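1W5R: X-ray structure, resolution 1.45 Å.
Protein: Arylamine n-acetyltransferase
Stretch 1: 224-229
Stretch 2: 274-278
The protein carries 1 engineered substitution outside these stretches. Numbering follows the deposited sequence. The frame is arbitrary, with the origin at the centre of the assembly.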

# COMPACT_ATOMS: atom_id res chain seq x y z
N LEU A 224 -6.78 5.91 8.42
CA LEU A 224 -7.93 5.50 7.61
C LEU A 224 -8.97 6.62 7.63
O LEU A 224 -9.37 7.07 8.70
CB LEU A 224 -8.55 4.24 8.23
CG LEU A 224 -9.82 3.68 7.57
CD1 LEU A 224 -9.45 2.97 6.26
CD2 LEU A 224 -10.55 2.70 8.49
N ARG A 225 -9.37 7.09 6.45
CA ARG A 225 -10.54 7.95 6.32
C ARG A 225 -11.48 7.24 5.36
O ARG A 225 -11.13 7.00 4.20
CB ARG A 225 -10.16 9.34 5.80
CG ARG A 225 -11.34 10.32 5.62
CD ARG A 225 -12.00 10.65 6.96
NE ARG A 225 -13.18 11.50 6.76
CZ ARG A 225 -13.87 12.07 7.75
NH1 ARG A 225 -13.51 11.88 9.01
NH2 ARG A 225 -14.93 12.82 7.46
N GLY A 226 -12.65 6.86 5.85
CA GLY A 226 -13.59 6.11 4.98
C GLY A 226 -12.94 4.82 4.48
O GLY A 226 -12.43 4.02 5.27
N ARG A 227 -12.96 4.61 3.15
CA ARG A 227 -12.36 3.41 2.54
C ARG A 227 -10.85 3.49 2.31
O ARG A 227 -10.22 2.50 1.90
CB ARG A 227 -13.02 3.14 1.18
CG ARG A 227 -12.63 4.16 0.14
CD ARG A 227 -13.06 3.73 -1.26
NE ARG A 227 -14.47 3.99 -1.54
CZ ARG A 227 -15.37 3.07 -1.90
NH1 ARG A 227 -15.04 1.79 -2.00
NH2 ARG A 227 -16.62 3.46 -2.16
N ASN A 228 -10.27 4.66 2.59
CA ASN A 228 -8.89 4.96 2.22
C ASN A 228 -7.94 4.91 3.40
O ASN A 228 -8.02 5.75 4.31
CB ASN A 228 -8.84 6.34 1.57
CG ASN A 228 -9.65 6.41 0.29
OD1 ASN A 228 -9.42 5.65 -0.65
ND2 ASN A 228 -10.62 7.32 0.26
N LEU A 229 -7.05 3.94 3.38
CA LEU A 229 -6.02 3.79 4.39
C LEU A 229 -4.70 4.33 3.88
O LEU A 229 -4.11 3.79 2.93
CB LEU A 229 -5.89 2.32 4.81
CG LEU A 229 -4.74 1.93 5.72
CD1 LEU A 229 -4.82 2.71 7.04
CD2 LEU A 229 -4.75 0.44 6.00
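Stretch 2 (274-278) EVLDT

Stretch 2 is the C-terminal tail of the chain, and it settles on the tip of a β-hairpin. In stretch 1 the strand ending at Arg225 and the strand resuming at Asn228 are joined by a type II' turn with Gly226 and Arg227 at its corners; Arg225 N to Asn228 O at 2.9 Å and Asn228 N to Arg225 O at 3.0 Å close it. Stretch 2 forms no strand to extend this sheet. It folds instead into a type I turn from Val275 to Thr278, closed by a weak bond from Thr278 N to Val275 O at 3.4 Å, with Leu276 and Asp277 at the corners. The contact is therefore turn against turn, and the CA atoms come nearest at Gly226 CA and Leu276 CA, 4.1 Å apart.

Arg227 covers the most surface. Its CA-to-CB bond points toward the tail, and its backbone makes the central bond of the contact, Arg227 N to Leu276 O at 2.9 Å and nearly straight. The side chain, with chi1 in p, then reaches Asp277 in a two-pronged salt bridge: Arg227 NE meets Asp277 OD1 at 2.9 Å and Arg227 NH2 meets Asp277 OD2 at 2.8 Å, so the carboxylate meets the guanidinium along its edge.

Leu276, next in buried area, contributes both backbone and side chain. Its carbonyl takes the Arg227 amide and also receives a CA-H...O contact, Gly226 CA to Leu276 O at 3.4 Å. Its CD1 lies over one face of the Arg227 guanidinium, 3.4 Å from Arg227 NH2, leaving the edge free for Asp277. The closeness of the backbones depends on Gly226: an ideal CB there would fall 2.2 Å from Leu276 O and 2.8 Å from Val275 O, both clashes, and its positive phi favours glycine in any case.

Thr278 ends the chain and offers its terminal carboxylate to Arg225. The CA-to-CB bond of Arg225 points sideways, but the side chain, with chi1 in t and chi2 in p, brings its end close: Arg225 NE forms a salt bridge with Thr278 OXT at 3.0 Å, and Arg225 NH2 donates to Thr278 O at 2.9 Å. A water bridges the two stretches, accepting from Asn228 ND2 at 2.8 Å and donating to Asp277 OD1 at 2.6 Å.

The rule to be read here is economical: a glycine lets two turns approach, one amide-to-carbonyl bond joins their backbones, and two arginines, each paired with a carboxylate, hold the tail in place.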

# COMPACT_ATOMS: atom_id res chain seq x y z
N GLU A 274 -22.07 4.38 4.21
CA GLU A 274 -22.47 5.75 3.86
C GLU A 274 -21.29 6.73 3.75
O GLU A 274 -21.37 7.73 3.04
CB GLU A 274 -23.46 6.32 4.88
CG GLU A 274 -24.83 5.66 4.81
CD GLU A 274 -25.82 6.18 5.84
OE1 GLU A 274 -25.42 6.87 6.80
OE2 GLU A 274 -27.02 5.89 5.67
N VAL A 275 -20.22 6.42 4.47
CA VAL A 275 -19.10 7.35 4.60
C VAL A 275 -17.79 6.85 3.97
O VAL A 275 -16.71 7.34 4.30
CB VAL A 275 -18.88 7.80 6.08
CG1 VAL A 275 -20.12 8.48 6.61
CG2 VAL A 275 -18.49 6.62 6.96
N LEU A 276 -17.86 5.90 3.05
CA LEU A 276 -16.65 5.39 2.41
C LEU A 276 -15.87 6.53 1.76
O LEU A 276 -14.63 6.52 1.76
CB LEU A 276 -17.00 4.33 1.36
CG LEU A 276 -17.61 3.03 1.88
CD1 LEU A 276 -17.88 2.11 0.70
CD2 LEU A 276 -16.73 2.32 2.90
N ASP A 277 -16.58 7.50 1.22
CA ASP A 277 -15.95 8.56 0.43
C ASP A 277 -16.19 9.96 0.96
O ASP A 277 -16.09 10.94 0.22
CB ASP A 277 -16.34 8.42 -1.05
CG ASP A 277 -15.92 7.07 -1.62
OD1 ASP A 277 -14.69 6.85 -1.74
OD2 ASP A 277 -16.80 6.22 -1.88
N THR A 278 -16.45 10.04 2.27
CA THR A 278 -16.64 11.33 2.91
C THR A 278 -15.56 11.61 3.96
O THR A 278 -15.61 12.66 4.60
CB THR A 278 -18.00 11.43 3.61
OG1 THR A 278 -18.10 10.39 4.58
CG2 THR A 278 -19.14 11.26 2.60
OXT THR A 278 -14.63 10.83 4.18
O HOH W 1 -12.40 8.05 -1.73